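Local coordinates for protein DNA ligase (Archaeoglobus fulgidus, PDB 3GDE) that probably seals nicks in double-stranded DNA during replication, recombination and repair, spending ATP by way of an adenylated enzyme intermediate, at residues T189-V203 with L215-R227. Residues are numbered along the deposited sequence; the frame is centred on the assembly and turned at random.
Sequences TVERAYMITNDLGRV and LRKMKIEIHIPVR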
loop_
_atom_site.group_PDB
_atom_site.type_symbol
_atom_site.label_atom_id
_atom_site.label_comp_id
_atom_site.label_asym_id
_atom_site.label_seq_id
_atom_site.Cartn_x
_atom_site.Cartn_y
_atom_site.Cartn_z
ATOM N N THR A 189 -13.175 16.414 4.068
ATOM C CA THR A 189 -12.358 16.689 5.237
ATOM C C THR A 189 -11.983 15.426 6.021
ATOM O O THR A 189 -10.986 15.437 6.719
ATOM C CB THR A 189 -12.886 17.890 6.088
ATOM O OG1 THR A 189 -12.901 17.584 7.492
ATOM C CG2 THR A 189 -14.241 18.295 5.636
ATOM N N VAL A 190 -12.749 14.343 5.872
ATOM C CA VAL A 190 -12.343 13.026 6.412
ATOM C C VAL A 190 -11.144 12.532 5.599
ATOM O O VAL A 190 -10.112 12.132 6.152
ATOM C CB VAL A 190 -13.502 11.967 6.370
ATOM C CG1 VAL A 190 -12.968 10.548 6.633
ATOM C CG2 VAL A 190 -14.600 12.320 7.377
ATOM N N GLU A 191 -11.314 12.576 4.279
ATOM C CA GLU A 191 -10.260 12.324 3.316
ATOM C C GLU A 191 -8.989 13.106 3.629
ATOM O O GLU A 191 -7.923 12.513 3.756
ATOM C CB GLU A 191 -10.747 12.708 1.924
ATOM C CG GLU A 191 -9.669 12.661 0.871
ATOM C CD GLU A 191 -9.774 11.440 0.032
ATOM O OE1 GLU A 191 -10.297 11.558 -1.102
ATOM O OE2 GLU A 191 -9.356 10.359 0.512
ATOM N N ARG A 192 -9.110 14.430 3.740
ATOM C CA ARG A 192 -7.960 15.305 4.022
ATOM C C ARG A 192 -7.211 14.933 5.291
ATOM O O ARG A 192 -5.988 14.931 5.304
ATOM C CB ARG A 192 -8.383 16.775 4.077
ATOM C CG ARG A 192 -8.188 17.518 2.780
ATOM C CD ARG A 192 -8.532 18.997 2.929
ATOM N NE ARG A 192 -9.927 19.261 2.566
ATOM C CZ ARG A 192 -10.858 19.710 3.403
ATOM N NH1 ARG A 192 -10.554 19.973 4.672
ATOM N NH2 ARG A 192 -12.100 19.909 2.965
ATOM N N ALA A 193 -7.957 14.628 6.351
ATOM C CA ALA A 193 -7.391 14.197 7.633
ATOM C C ALA A 193 -6.664 12.843 7.537
ATOM O O ALA A 193 -5.632 12.620 8.186
ATOM C CB ALA A 193 -8.488 14.134 8.692
ATOM N N TYR A 194 -7.219 11.947 6.728
ATOM C CA TYR A 194 -6.593 10.668 6.435
ATOM C C TYR A 194 -5.248 10.826 5.724
ATOM O O TYR A 194 -4.287 10.100 6.021
ATOM C CB TYR A 194 -7.525 9.797 5.589
ATOM C CG TYR A 194 -7.022 8.394 5.338
ATOM C CD1 TYR A 194 -6.435 7.640 6.358
ATOM C CD2 TYR A 194 -7.172 7.805 4.091
ATOM C CE1 TYR A 194 -5.998 6.338 6.135
ATOM C CE2 TYR A 194 -6.744 6.512 3.853
ATOM C CZ TYR A 194 -6.157 5.780 4.879
ATOM O OH TYR A 194 -5.730 4.493 4.628
ATOM N N MET A 195 -5.186 11.772 4.791
ATOM C CA MET A 195 -3.965 12.008 4.020
ATOM C C MET A 195 -2.786 12.512 4.876
ATOM O O MET A 195 -1.626 12.296 4.522
ATOM C CB MET A 195 -4.240 12.939 2.831
ATOM C CG MET A 195 -5.238 12.401 1.792
ATOM S SD MET A 195 -4.832 10.774 1.105
ATOM C CE MET A 195 -6.311 10.404 0.176
ATOM N N ILE A 196 -3.068 13.163 6.003
ATOM C CA ILE A 196 -1.981 13.650 6.867
ATOM C C ILE A 196 -1.712 12.795 8.114
ATOM O O ILE A 196 -0.723 13.022 8.810
ATOM C CB ILE A 196 -2.131 15.140 7.278
ATOM C CG1 ILE A 196 -3.372 15.351 8.139
ATOM C CG2 ILE A 196 -2.106 16.067 6.052
ATOM C CD1 ILE A 196 -3.268 16.554 9.042
ATOM N N THR A 197 -2.581 11.822 8.392
ATOM C CA THR A 197 -2.394 10.920 9.545
ATOM C C THR A 197 -2.122 9.493 9.123
ATOM O O THR A 197 -1.448 8.760 9.843
ATOM C CB THR A 197 -3.612 10.898 10.501
ATOM O OG1 THR A 197 -4.767 10.419 9.802
ATOM C CG2 THR A 197 -3.885 12.281 11.069
ATOM N N ASN A 198 -2.670 9.106 7.969
ATOM C CA ASN A 198 -2.596 7.736 7.451
ATOM C C ASN A 198 -3.041 6.643 8.443
ATOM O O ASN A 198 -2.504 5.518 8.465
ATOM C CB ASN A 198 -1.204 7.470 6.861
ATOM C CG ASN A 198 -1.002 8.184 5.542
ATOM O OD1 ASN A 198 -1.489 7.730 4.506
ATOM N ND2 ASN A 198 -0.311 9.321 5.575
ATOM N N ASP A 199 -4.042 6.994 9.248
ATOM C CA ASP A 199 -4.691 6.074 10.161
ATOM C C ASP A 199 -6.179 6.418 10.206
ATOM O O ASP A 199 -6.576 7.370 10.883
ATOM C CB ASP A 199 -4.062 6.186 11.558
ATOM C CG ASP A 199 -4.552 5.103 12.524
ATOM O OD1 ASP A 199 -5.640 4.515 12.316
ATOM O OD2 ASP A 199 -3.839 4.847 13.512
ATOM N N LEU A 200 -6.993 5.641 9.483
ATOM C CA LEU A 200 -8.439 5.855 9.429
ATOM C C LEU A 200 -9.126 5.650 10.765
ATOM O O LEU A 200 -10.167 6.249 11.028
ATOM C CB LEU A 200 -9.098 4.956 8.374
ATOM C CG LEU A 200 -9.616 5.623 7.102
ATOM C CD1 LEU A 200 -10.578 4.690 6.375
ATOM C CD2 LEU A 200 -10.296 6.978 7.378
ATOM N N GLY A 201 -8.554 4.783 11.593
ATOM C CA GLY A 201 -9.046 4.561 12.948
ATOM C C GLY A 201 -8.930 5.811 13.797
ATOM O O GLY A 201 -9.903 6.228 14.429
ATOM N N ARG A 202 -7.733 6.406 13.799
ATOM C CA ARG A 202 -7.481 7.687 14.451
ATOM C C ARG A 202 -8.456 8.756 13.954
ATOM O O ARG A 202 -9.015 9.511 14.745
ATOM C CB ARG A 202 -6.041 8.139 14.181
ATOM C CG ARG A 202 -5.365 8.837 15.350
ATOM C CD ARG A 202 -5.077 10.313 15.130
ATOM N NE ARG A 202 -3.784 10.495 14.489
ATOM C CZ ARG A 202 -2.960 11.528 14.667
ATOM N NH1 ARG A 202 -3.263 12.523 15.500
ATOM N NH2 ARG A 202 -1.807 11.557 13.997
ATOM N N VAL A 203 -8.638 8.821 12.641
ATOM C CA VAL A 203 -9.564 9.768 12.022
ATOM C C VAL A 203 -11.016 9.566 12.508
ATOM O O VAL A 203 -11.704 10.542 12.825
ATOM C CB VAL A 203 -9.453 9.734 10.459
ATOM C CG1 VAL A 203 -10.597 10.482 9.791
ATOM C CG2 VAL A 203 -8.126 10.331 10.011
ATOM N N LEU A 215 -11.643 17.553 12.918
ATOM C CA LEU A 215 -10.931 17.005 11.766
ATOM C C LEU A 215 -10.166 18.074 10.976
ATOM O O LEU A 215 -9.067 17.815 10.494
ATOM C CB LEU A 215 -11.888 16.249 10.845
ATOM C CG LEU A 215 -12.467 14.916 11.319
ATOM C CD1 LEU A 215 -13.544 14.479 10.342
ATOM C CD2 LEU A 215 -11.385 13.847 11.464
ATOM N N ARG A 216 -10.757 19.264 10.846
ATOM C CA ARG A 216 -10.109 20.389 10.164
ATOM C C ARG A 216 -8.875 20.844 10.918
ATOM O O ARG A 216 -7.912 21.290 10.313
ATOM C CB ARG A 216 -11.065 21.571 10.026
ATOM C CG ARG A 216 -12.121 21.428 8.958
ATOM C CD ARG A 216 -13.134 22.555 9.118
ATOM N NE ARG A 216 -14.204 22.502 8.124
ATOM C CZ ARG A 216 -14.240 23.231 7.008
ATOM N NH1 ARG A 216 -13.261 24.087 6.714
ATOM N NH2 ARG A 216 -15.266 23.104 6.174
ATOM N N LYS A 217 -8.921 20.705 12.239
ATOM C CA LYS A 217 -7.869 21.140 13.154
ATOM C C LYS A 217 -6.654 20.208 13.193
ATOM O O LYS A 217 -5.631 20.547 13.797
ATOM C CB LYS A 217 -8.454 21.252 14.565
ATOM C CG LYS A 217 -7.920 22.410 15.401
ATOM C CD LYS A 217 -8.563 22.433 16.800
ATOM C CE LYS A 217 -10.061 22.751 16.740
ATOM N NZ LYS A 217 -10.708 22.602 18.079
ATOM N N MET A 218 -6.765 19.031 12.581
ATOM C CA MET A 218 -5.640 18.088 12.548
ATOM C C MET A 218 -4.485 18.609 11.682
ATOM O O MET A 218 -4.694 19.150 10.589
ATOM C CB MET A 218 -6.084 16.694 12.098
ATOM C CG MET A 218 -7.110 16.053 13.019
ATOM S SD MET A 218 -7.475 14.333 12.652
ATOM C CE MET A 218 -6.099 13.514 13.454
ATOM N N LYS A 219 -3.269 18.459 12.194
ATOM C CA LYS A 219 -2.071 18.957 11.521
ATOM C C LYS A 219 -1.059 17.843 11.276
ATOM O O LYS A 219 -1.117 16.779 11.908
ATOM C CB LYS A 219 -1.397 20.065 12.344
ATOM C CG LYS A 219 -2.206 21.317 12.543
ATOM C CD LYS A 219 -1.576 22.155 13.642
ATOM C CE LYS A 219 -2.481 23.314 14.060
ATOM N NZ LYS A 219 -1.938 23.990 15.281
ATOM N N ILE A 220 -0.137 18.104 10.351
ATOM C CA ILE A 220 1.033 17.262 10.145
ATOM C C ILE A 220 1.892 17.313 11.406
ATOM O O ILE A 220 2.155 18.386 11.938
ATOM C CB ILE A 220 1.879 17.746 8.928
ATOM C CG1 ILE A 220 1.055 17.698 7.636
ATOM C CG2 ILE A 220 3.169 16.938 8.804
ATOM C CD1 ILE A 220 1.651 18.474 6.478
ATOM N N GLU A 221 2.301 16.145 11.886
ATOM C CA GLU A 221 3.288 16.066 12.944
ATOM C C GLU A 221 4.468 15.210 12.501
ATOM O O GLU A 221 4.297 14.218 11.775
ATOM C CB GLU A 221 2.672 15.600 14.282
ATOM C CG GLU A 221 1.818 14.353 14.236
ATOM C CD GLU A 221 0.943 14.181 15.490
ATOM O OE1 GLU A 221 -0.165 14.774 15.543
ATOM O OE2 GLU A 221 1.359 13.439 16.415
ATOM N N ILE A 222 5.667 15.616 12.921
ATOM C CA ILE A 222 6.896 14.938 12.527
ATOM C C ILE A 222 6.899 13.477 12.983
ATOM O O ILE A 222 6.528 13.158 14.125
ATOM C CB ILE A 222 8.173 15.675 13.013
ATOM C CG1 ILE A 222 8.227 17.088 12.440
ATOM C CG2 ILE A 222 9.431 14.919 12.573
ATOM C CD1 ILE A 222 9.464 17.891 12.842
ATOM N N HIS A 223 7.308 12.613 12.053
ATOM C CA HIS A 223 7.377 11.162 12.223
ATOM C C HIS A 223 6.037 10.458 11.954
ATOM O O HIS A 223 5.961 9.230 11.970
ATOM C CB HIS A 223 8.039 10.756 13.560
ATOM C CG HIS A 223 9.414 11.334 13.747
ATOM N ND1 HIS A 223 9.715 12.248 14.734
ATOM C CD2 HIS A 223 10.559 11.153 13.044
ATOM C CE1 HIS A 223 10.987 12.595 14.641
ATOM N NE2 HIS A 223 11.523 11.940 13.626
ATOM N N ILE A 224 4.997 11.239 11.672
ATOM C CA ILE A 224 3.765 10.672 11.124
ATOM C C ILE A 224 3.669 11.015 9.637
ATOM O O ILE A 224 3.571 12.190 9.267
ATOM C CB ILE A 224 2.496 11.074 11.936
ATOM C CG1 ILE A 224 2.536 10.382 13.305
ATOM C CG2 ILE A 224 1.213 10.687 11.182
ATOM C CD1 ILE A 224 1.561 10.916 14.311
ATOM N N PRO A 225 3.709 9.979 8.780
ATOM C CA PRO A 225 3.820 10.183 7.342
ATOM C C PRO A 225 2.583 10.820 6.759
ATOM O O PRO A 225 1.463 10.549 7.196
ATOM C CB PRO A 225 3.987 8.760 6.794
ATOM C CG PRO A 225 3.317 7.902 7.814
ATOM C CD PRO A 225 3.636 8.547 9.124
ATOM N N VAL A 226 2.810 11.680 5.779
ATOM C CA VAL A 226 1.731 12.261 5.015
ATOM C C VAL A 226 1.739 11.708 3.589
ATOM O O VAL A 226 2.800 11.440 3.006
ATOM C CB VAL A 226 1.655 13.827 5.156
ATOM C CG1 VAL A 226 2.744 14.379 6.089
ATOM C CG2 VAL A 226 1.588 14.557 3.801
ATOM N N ARG A 227 0.541 11.474 3.063
ATOM C CA ARG A 227 0.389 10.921 1.730
ATOM C C ARG A 227 1.004 11.885 0.732
ATOM O O ARG A 227 0.690 13.076 0.735
ATOM C CB ARG A 227 -1.081 10.700 1.416
ATOM C CG ARG A 227 -1.327 9.484 0.586
ATOM C CD ARG A 227 -1.134 8.223 1.398
ATOM N NE ARG A 227 -2.400 7.663 1.859
ATOM C CZ ARG A 227 -3.201 6.917 1.106
ATOM N NH1 ARG A 227 -2.880 6.650 -0.153
ATOM N NH2 ARG A 227 -4.332 6.449 1.604
HETATM O O HOH W 1 1.432 13.934 9.909
HETATM O O HOH W 2 -0.717 13.863 11.969
#
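Leu215, late in helix 200-216, is a knob in a hole made by Thr189, Val190 and Ala193 of helix 187-197 and by Val203 from its own helix; the chain then runs as an extended linker from these packed helices of the DNA-binding domain toward the adenylation domain. Small Ala193 leaves room for the branched leucine, whose CD1 and CD2 meet Val190 CG2 and Val203 CG1, each at 3.8 Å. The side chains of Ile196 and Ile220 cross at about a right angle, CG2 against CG1, while Met218, its chain bent at chi3 (81°), lays CE over one face of the Arg202 guanidinium. At the edge of that group, Glu221 OE1 forms a long salt bridge with NH1 (3.8 Å).

Polar bonds fasten the helix to the linker. Arg227 N donates almost straight to Met195 O (2.7 Å). Asn198, leaving the helical conformation with positive phi, uses both ends of its amide: ND2 gives to Pro225 O (2.7 Å) from above the carbonyl plane, and OD1 accepts a weak bond from Arg227 NE. A leucine in its place would probably leave Pro225 O without this donor and Arg227 NE without its acceptor, freeing the guanidinium to turn near Arg272, a predicted ATP-binding residue. A water links the two segments, 2.6 Å from Ile196 O and accepting from Glu221 N. Met195 SD lies over one face of the Arg227 guanidinium. The Tyr194 hydroxyl bonds to Glu172, and the ring plane stands 86° from the Arg227 guanidinium, with NH2 3.3 Å from Tyr194 CE2.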